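Local structure of COG0778: Nitroreductase (Streptococcus pneumoniae, 2B67) at residues 117-122 with 128-133; 37-42 with 139-144. The protein binds flavin mononucleotide as a member of the nitroreductase family and probably uses it to pass electrons from a reduced nicotinamide cofactor to its substrates. All coordinates share one frame; numbering follows the deposited sequence. Where two conformers were deposited one is given.

Contact 1: residues 117-122 with 128-133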
ATOM      1  N   ALA A 117     -14.313   0.251 -19.863  1.00 22.87           N
ATOM      2  CA  ALA A 117     -13.980  -0.513 -21.068  1.00 23.31           C
ATOM      3  C   ALA A 117     -12.566  -1.068 -20.935  1.00 22.76           C
ATOM      4  O   ALA A 117     -12.311  -2.226 -21.294  1.00 23.04           O
ATOM      5  CB  ALA A 117     -14.140   0.346 -22.360  1.00 22.64           C
ATOM      6  N   GLU A 118     -11.673  -0.258 -20.374  1.00 22.09           N
ATOM      7  CA  GLU A 118     -10.321  -0.709 -19.998  1.00 23.33           C
ATOM      8  C   GLU A 118     -10.296  -1.851 -19.007  1.00 22.38           C
ATOM      9  O   GLU A 118      -9.536  -2.792 -19.183  1.00 22.40           O
ATOM     10  CB  GLU A 118      -9.540   0.419 -19.370  1.00 23.77           C
ATOM     11  CG  GLU A 118      -8.662   1.098 -20.327  1.00 29.27           C
ATOM     12  CD  GLU A 118      -8.480   2.534 -19.969  1.00 34.07           C
ATOM     13  OE1 GLU A 118      -7.828   2.801 -18.937  1.00 37.72           O
ATOM     14  OE2 GLU A 118      -8.998   3.390 -20.716  1.00 38.89           O
ATOM     15  N   PHE A 119     -11.106  -1.734 -17.949  1.00 22.48           N
ATOM     16  CA  PHE A 119     -11.181  -2.734 -16.893  1.00 22.00           C
ATOM     17  C   PHE A 119     -11.695  -4.068 -17.417  1.00 22.43           C
ATOM     18  O   PHE A 119     -11.272  -5.134 -16.970  1.00 22.16           O
ATOM     19  CB  PHE A 119     -12.100  -2.259 -15.769  1.00 21.79           C
ATOM     20  CG  PHE A 119     -11.492  -1.211 -14.848  1.00 20.00           C
ATOM     21  CD1 PHE A 119     -12.312  -0.224 -14.288  1.00 19.52           C
ATOM     22  CD2 PHE A 119     -10.139  -1.224 -14.531  1.00 20.39           C
ATOM     23  CE1 PHE A 119     -11.797   0.741 -13.405  1.00 19.66           C
ATOM     24  CE2 PHE A 119      -9.584  -0.252 -13.664  1.00 22.42           C
ATOM     25  CZ  PHE A 119     -10.425   0.741 -13.088  1.00 20.08           C
ATOM     26  N   ALA A 120     -12.640  -4.004 -18.352  1.00 22.64           N
ATOM     27  CA  ALA A 120     -13.191  -5.195 -18.979  1.00 22.80           C
ATOM     28  C   ALA A 120     -12.133  -6.082 -19.632  1.00 22.75           C
ATOM     29  O   ALA A 120     -12.342  -7.288 -19.746  1.00 23.40           O
ATOM     30  CB  ALA A 120     -14.273  -4.809 -20.008  1.00 23.13           C
ATOM     31  N   ARG A 121     -11.020  -5.492 -20.074  0.50 22.66           N
ATOM     32  CA  ARG A 121      -9.919  -6.244 -20.712  0.50 22.88           C
ATOM     33  C   ARG A 121      -8.815  -6.741 -19.758  0.50 22.62           C
ATOM     34  O   ARG A 121      -7.815  -7.318 -20.206  0.50 22.53           O
ATOM     35  CB  ARG A 121      -9.274  -5.409 -21.819  0.50 22.92           C
ATOM     36  CG  ARG A 121      -9.958  -5.517 -23.165  0.50 23.87           C
ATOM     37  CD  ARG A 121      -9.372  -4.479 -24.113  0.50 23.24           C
ATOM     38  NE  ARG A 121     -10.032  -3.186 -23.987  0.50 22.95           N
ATOM     39  CZ  ARG A 121      -9.504  -2.025 -24.372  0.50 23.65           C
ATOM     40  NH1 ARG A 121      -8.275  -1.981 -24.891  0.50 24.81           N
ATOM     41  NH2 ARG A 121     -10.201  -0.908 -24.231  0.50 19.60           N
ATOM     42  N   TYR A 122      -8.984  -6.506 -18.459  1.00 22.42           N
ATOM     43  CA  TYR A 122      -8.052  -7.052 -17.452  1.00 22.09           C
ATOM     44  C   TYR A 122      -8.218  -8.568 -17.277  1.00 21.63           C
ATOM     45  O   TYR A 122      -9.315  -9.064 -17.085  1.00 20.69           O
ATOM     46  CB  TYR A 122      -8.267  -6.372 -16.089  1.00 22.21           C
ATOM     47  CG  TYR A 122      -7.711  -4.972 -15.952  1.00 22.83           C
ATOM     48  CD1 TYR A 122      -7.538  -4.149 -17.078  1.00 22.07           C
ATOM     49  CD2 TYR A 122      -7.365  -4.456 -14.695  1.00 22.90           C
ATOM     50  CE1 TYR A 122      -7.026  -2.893 -16.965  1.00 23.29           C
ATOM     51  CE2 TYR A 122      -6.857  -3.161 -14.567  1.00 21.54           C
ATOM     52  CZ  TYR A 122      -6.693  -2.391 -15.705  1.00 22.90           C
ATOM     53  OH  TYR A 122      -6.203  -1.105 -15.627  1.00 23.69           O
ATOM     54  N   SER A 128      -7.114  -8.844  -9.709  1.00 15.27           N
ATOM     55  CA  SER A 128      -6.832  -9.240  -8.343  1.00 16.05           C
ATOM     56  C   SER A 128      -5.611  -8.477  -7.751  1.00 15.54           C
ATOM     57  O   SER A 128      -5.630  -8.085  -6.572  1.00 15.97           O
ATOM     58  CB  SER A 128      -6.602 -10.765  -8.250  1.00 15.84           C
ATOM     59  OG  SER A 128      -6.537 -11.161  -6.888  1.00 15.72           O
ATOM     60  N   ASP A 129      -4.562  -8.326  -8.558  1.00 14.93           N
ATOM     61  CA  ASP A 129      -3.355  -7.539  -8.223  1.00 15.61           C
ATOM     62  C   ASP A 129      -3.644  -6.066  -8.039  1.00 14.83           C
ATOM     63  O   ASP A 129      -3.073  -5.409  -7.142  1.00 15.26           O
ATOM     64  CB  ASP A 129      -2.250  -7.697  -9.293  1.00 15.54           C
ATOM     65  CG  ASP A 129      -1.582  -9.105  -9.278  1.00 18.60           C
ATOM     66  OD1 ASP A 129      -1.915  -9.947  -8.418  1.00 17.29           O
ATOM     67  OD2 ASP A 129      -0.722  -9.372 -10.149  1.00 20.48           O
ATOM     68  N   TYR A 130      -4.514  -5.544  -8.899  1.00 14.18           N
ATOM     69  CA  TYR A 130      -4.904  -4.118  -8.887  1.00 13.68           C
ATOM     70  C   TYR A 130      -5.593  -3.794  -7.552  1.00 12.90           C
ATOM     71  O   TYR A 130      -5.242  -2.841  -6.859  1.00 12.20           O
ATOM     72  CB  TYR A 130      -5.827  -3.870 -10.077  1.00 14.13           C
ATOM     73  CG  TYR A 130      -6.307  -2.477 -10.326  1.00 14.49           C
ATOM     74  CD1 TYR A 130      -5.713  -1.679 -11.313  1.00 16.44           C
ATOM     75  CD2 TYR A 130      -7.398  -1.970  -9.632  1.00 14.98           C
ATOM     76  CE1 TYR A 130      -6.204  -0.372 -11.592  1.00 15.09           C
ATOM     77  CE2 TYR A 130      -7.883  -0.666  -9.875  1.00 13.52           C
ATOM     78  CZ  TYR A 130      -7.314   0.113 -10.878  1.00 15.54           C
ATOM     79  OH  TYR A 130      -7.827   1.413 -11.096  1.00 15.91           O
ATOM     80  N   LEU A 131      -6.539  -4.633  -7.171  1.00 12.01           N
ATOM     81  CA  LEU A 131      -7.272  -4.417  -5.925  1.00 11.58           C
ATOM     82  C   LEU A 131      -6.324  -4.550  -4.719  1.00 11.67           C
ATOM     83  O   LEU A 131      -6.360  -3.752  -3.779  1.00 10.70           O
ATOM     84  CB  LEU A 131      -8.422  -5.406  -5.838  1.00 11.38           C
ATOM     85  CG  LEU A 131      -9.563  -5.285  -6.877  1.00 12.39           C
ATOM     86  CD1 LEU A 131     -10.611  -6.374  -6.593  1.00 13.99           C
ATOM     87  CD2 LEU A 131     -10.248  -3.928  -6.901  1.00 11.85           C
ATOM     88  N   ALA A 132      -5.451  -5.564  -4.761  1.00 11.02           N
ATOM     89  CA  ALA A 132      -4.552  -5.816  -3.647  1.00 10.50           C
ATOM     90  C   ALA A 132      -3.568  -4.639  -3.482  1.00 11.45           C
ATOM     91  O   ALA A 132      -3.278  -4.190  -2.355  1.00 10.22           O
ATOM     92  CB  ALA A 132      -3.805  -7.156  -3.821  1.00  8.96           C
ATOM     93  N   LEU A 133      -3.060  -4.140  -4.606  1.00 12.19           N
ATOM     94  CA  LEU A 133      -2.134  -3.034  -4.562  1.00 12.58           C
ATOM     95  C   LEU A 133      -2.777  -1.790  -3.985  1.00 12.25           C
ATOM     96  O   LEU A 133      -2.215  -1.160  -3.082  1.00 12.04           O
ATOM     97  CB  LEU A 133      -1.495  -2.747  -5.932  1.00 12.79           C
ATOM     98  CG  LEU A 133      -0.336  -1.748  -5.699  1.00 16.68           C
ATOM     99  CD1 LEU A 133       0.957  -2.213  -6.346  1.00 16.85           C
ATOM    100  CD2 LEU A 133      -0.774  -0.383  -6.158  1.00 16.71           C
TER

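Contact 2: residues 37-42 with 139-144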
ATOM      1  N   THR A  37      -7.920   8.067   2.909  1.00 13.54           N
ATOM      2  CA  THR A  37      -8.432   8.087   1.506  1.00 14.79           C
ATOM      3  C   THR A  37      -7.917   9.246   0.607  1.00 15.62           C
ATOM      4  O   THR A  37      -8.163   9.254  -0.599  1.00 15.59           O
ATOM      5  CB  THR A  37      -9.957   8.024   1.451  1.00 14.78           C
ATOM      6  OG1 THR A  37     -10.522   9.076   2.229  1.00 16.47           O
ATOM      7  CG2 THR A  37     -10.424   6.748   2.029  1.00 15.67           C
ATOM      8  N   LEU A  38      -7.190  10.194   1.191  1.00 15.14           N
ATOM      9  CA  LEU A  38      -6.401  11.146   0.380  1.00 16.36           C
ATOM     10  C   LEU A  38      -5.329  10.414  -0.415  1.00 15.43           C
ATOM     11  O   LEU A  38      -4.825  10.968  -1.393  1.00 15.65           O
ATOM     12  CB  LEU A  38      -5.746  12.228   1.248  1.00 15.49           C
ATOM     13  CG  LEU A  38      -6.715  13.113   2.033  1.00 17.85           C
ATOM     14  CD1 LEU A  38      -5.937  14.029   2.984  1.00 18.13           C
ATOM     15  CD2 LEU A  38      -7.583  13.961   1.091  1.00 22.28           C
ATOM     16  N   ALA A  39      -5.029   9.166  -0.024  1.00 14.12           N
ATOM     17  CA  ALA A  39      -4.117   8.265  -0.776  1.00 14.23           C
ATOM     18  C   ALA A  39      -4.365   8.265  -2.276  1.00 14.45           C
ATOM     19  O   ALA A  39      -5.527   8.263  -2.684  1.00 13.36           O
ATOM     20  CB  ALA A  39      -4.305   6.846  -0.315  1.00 14.01           C
ATOM     21  N   PRO A  40      -3.281   8.161  -3.091  1.00 14.62           N
ATOM     22  CA  PRO A  40      -3.482   7.968  -4.521  1.00 14.52           C
ATOM     23  C   PRO A  40      -3.980   6.531  -4.763  1.00 15.04           C
ATOM     24  O   PRO A  40      -3.830   5.651  -3.888  1.00 15.29           O
ATOM     25  CB  PRO A  40      -2.063   8.146  -5.097  1.00 15.20           C
ATOM     26  CG  PRO A  40      -1.158   7.567  -3.989  1.00 15.08           C
ATOM     27  CD  PRO A  40      -1.837   8.164  -2.734  1.00 14.39           C
ATOM     28  N   SER A  41      -4.621   6.307  -5.903  1.00 13.94           N
ATOM     29  CA  SER A  41      -5.015   4.957  -6.350  1.00 14.21           C
ATOM     30  C   SER A  41      -4.878   4.981  -7.861  1.00 14.72           C
ATOM     31  O   SER A  41      -4.945   6.061  -8.455  1.00 14.07           O
ATOM     32  CB  SER A  41      -6.471   4.632  -5.967  1.00 13.57           C
ATOM     33  OG  SER A  41      -7.345   5.736  -6.238  1.00 14.36           O
ATOM     34  N   ALA A  42      -4.641   3.816  -8.472  1.00 15.23           N
ATOM     35  CA  ALA A  42      -4.604   3.705  -9.945  1.00 16.17           C
ATOM     36  C   ALA A  42      -5.867   4.330 -10.527  1.00 16.03           C
ATOM     37  O   ALA A  42      -6.968   4.050 -10.041  1.00 16.29           O
ATOM     38  CB  ALA A  42      -4.469   2.240 -10.368  1.00 16.33           C
ATOM     39  N   ALA A 139      -4.124   1.163   3.088  1.00 11.68           N
ATOM     40  CA  ALA A 139      -3.946   0.588   4.396  1.00 12.79           C
ATOM     41  C   ALA A 139      -2.790   1.279   5.128  1.00 12.67           C
ATOM     42  O   ALA A 139      -2.905   1.597   6.301  1.00 12.81           O
ATOM     43  CB  ALA A 139      -3.698  -0.890   4.303  1.00 11.60           C
HETATM   44  N   MSE A 140      -1.678   1.487   4.423  1.00 13.33           N
HETATM   45  CA  MSE A 140      -0.514   2.249   4.933  1.00 13.80           C
HETATM   46  C   MSE A 140      -0.867   3.676   5.426  1.00 13.76           C
HETATM   47  O   MSE A 140      -0.468   4.089   6.526  1.00 12.28           O
HETATM   48  CB  MSE A 140       0.559   2.358   3.852  1.00 13.41           C
HETATM   49  CG  MSE A 140       1.832   3.114   4.296  1.00 16.83           C
HETATM   50 SE   MSE A 140       2.961   1.895   5.340  0.80 23.00          SE
HETATM   51  CE  MSE A 140       2.523   2.386   7.168  1.00 17.05           C
ATOM     52  N   ASN A 141      -1.638   4.392   4.618  1.00 13.01           N
ATOM     53  CA  ASN A 141      -2.014   5.780   4.936  1.00 13.65           C
ATOM     54  C   ASN A 141      -2.888   5.776   6.210  1.00 13.00           C
ATOM     55  O   ASN A 141      -2.713   6.616   7.097  1.00 11.83           O
ATOM     56  CB  ASN A 141      -2.738   6.432   3.739  1.00 12.83           C
ATOM     57  CG  ASN A 141      -2.400   7.926   3.581  1.00 16.80           C
ATOM     58  OD1 ASN A 141      -1.360   8.396   4.041  1.00 20.98           O
ATOM     59  ND2 ASN A 141      -3.272   8.662   2.915  1.00 17.90           N
ATOM     60  N   LEU A 142      -3.757   4.767   6.306  1.00 12.77           N
ATOM     61  CA  LEU A 142      -4.664   4.596   7.468  1.00 13.44           C
ATOM     62  C   LEU A 142      -3.923   4.336   8.785  1.00 12.61           C
ATOM     63  O   LEU A 142      -4.225   4.968   9.807  1.00 12.00           O
ATOM     64  CB  LEU A 142      -5.644   3.454   7.215  1.00 13.37           C
ATOM     65  CG  LEU A 142      -6.535   3.051   8.402  1.00 15.31           C
ATOM     66  CD1 LEU A 142      -7.361   4.263   8.866  1.00 14.69           C
ATOM     67  CD2 LEU A 142      -7.429   1.846   8.029  1.00 15.53           C
ATOM     68  N   VAL A 143      -2.970   3.402   8.772  1.00 12.83           N
ATOM     69  CA  VAL A 143      -2.239   3.127  10.008  1.00 12.92           C
ATOM     70  C   VAL A 143      -1.384   4.320  10.462  1.00 13.56           C
ATOM     71  O   VAL A 143      -1.216   4.567  11.687  1.00 13.15           O
ATOM     72  CB  VAL A 143      -1.451   1.787   9.997  1.00 14.23           C
ATOM     73  CG1 VAL A 143      -2.390   0.596   9.795  1.00 12.23           C
ATOM     74  CG2 VAL A 143      -0.345   1.790   9.001  1.00 14.31           C
ATOM     75  N   LEU A 144      -0.846   5.056   9.481  1.00 12.37           N
ATOM     76  CA  LEU A 144      -0.087   6.276   9.777  1.00 13.39           C
ATOM     77  C   LEU A 144      -0.979   7.361  10.343  1.00 13.24           C
ATOM     78  O   LEU A 144      -0.604   8.027  11.329  1.00 13.47           O
ATOM     79  CB  LEU A 144       0.668   6.798   8.540  1.00 13.43           C
ATOM     80  CG  LEU A 144       1.844   5.916   8.112  1.00 13.70           C
ATOM     81  CD1 LEU A 144       2.277   6.330   6.679  1.00 15.91           C
ATOM     82  CD2 LEU A 144       2.974   6.044   9.107  1.00 12.64           C
TER

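Contact 1: residues 117-122 with 128-133
Phe119, Tyr122 and Tyr130 form an aromatic cluster across the short turn between helices 105-120 and 124-148. Its ring-ring contacts are two offset edge-to-face pairs, in which Phe119 and Tyr122 each turn an edge toward the face of Tyr130. The Phe119 ring stands at 79° to that of Tyr130, with centroids 5.4 Å apart. Tyr122 is turned less steeply, at 68°, and leads with its CE2 corner. Having CG anti to the backbone N (chi1 -177°) swings the Tyr130 ring out from helix 124-148 to meet both partners. Flat, broad side chains suit this place because they bridge backbones too far apart for small residues to touch.

Within the first pair, Phe119 CE2 lies 3.6 Å from Tyr130 CZ. Tyr130 OH belongs to a polar network as well, hydrogen-bonded to His43 ND1 and Ser45 OG, and the FMN-pocket residue His43 also makes an edge-to-face pair with Phe119. Tyrosine thus serves both the apolar cluster and the loop beside the flavin.

The cluster is completed within residues 117-122, where Phe119 CD2 sits over the rim of one face of Tyr122. Tyr130 OH lies at the edge of the Phe119 ring, near its plane, 3.3 Å from Phe119 CZ.

Contact 2: residues 37-42 with 139-144
Asn141 ND2, pressed against the backbone of Ala39, is gripped by two hydrogen bonds: one to the carbonyl oxygen of Ala36, the last residue of helix 26-36, and one to Asn10 OD1 of the second subunit. A primary amide suits the place because its nitrogen can donate two hydrogens, here serving its own chain and the dimer partner. The two bonds should also restrict rotation of the amide.

Across the contact itself the meeting is one of packing. Asn141 ND2 comes 3.5 Å from Ala39 N, but both are donors and do not bond to each other. The same amide nitrogen lies 3.8 Å from Ala39 CB and 4.3 Å from Leu38 C, so it lies alongside the backbone just beyond helix 26-36. Alanine fits at 39: its CB points toward helix 124-148 yet is small enough for the amide to come close. The two backbones, loop and helix, come nearest at Ala39 and Asn141, whose CA atoms are 6.6 Å apart. Asn141 reaches its partners with chi1 at -144°, well short of a staggered anti position, which suggests some torsional cost.

The loop that packs here is part of the flavin site. Pro40, Ser41 and Ala42 touch FMN, while the carbonyl oxygens of Leu38 and Ala39 accept hydrogen bonds from Arg194 of the second subunit, consistent with the interfacial flavin sites of nitroreductase dimers.

Leu142, the next residue of the helix, shows how the contact is embedded. Its branched apolar side chain packs on Ala32, Ile33 and Ala36 of helix 26-36, on Phe50 of strand 48-53 and on Ile180 of strand 174-183, leaving the contact between the end of helix 26-36, the second half of helix 124-148 and the sheet.

Both contacts are buried, touch the second subunit and use helix 124-148, contact 1 near its start and contact 2 farther along, with centres about 18 Å apart. Contact 2 lies about 7 Å from the centre of the chain, in the core, whereas contact 1 is about 17 Å out, where Tyr122 is partly exposed. Their chemistry differs accordingly: broad rings bridge the outlying helix pair, while in the interior a single amide, bonded to the end of helix 26-36 and to the second subunit, packs against the loop that follows. The two meet through a probable hydrogen bond of 3.0 Å between Tyr130 OH and Ala42 O. Each also supplies FMN-pocket residues, Leu133 and Pro40 to Ala42.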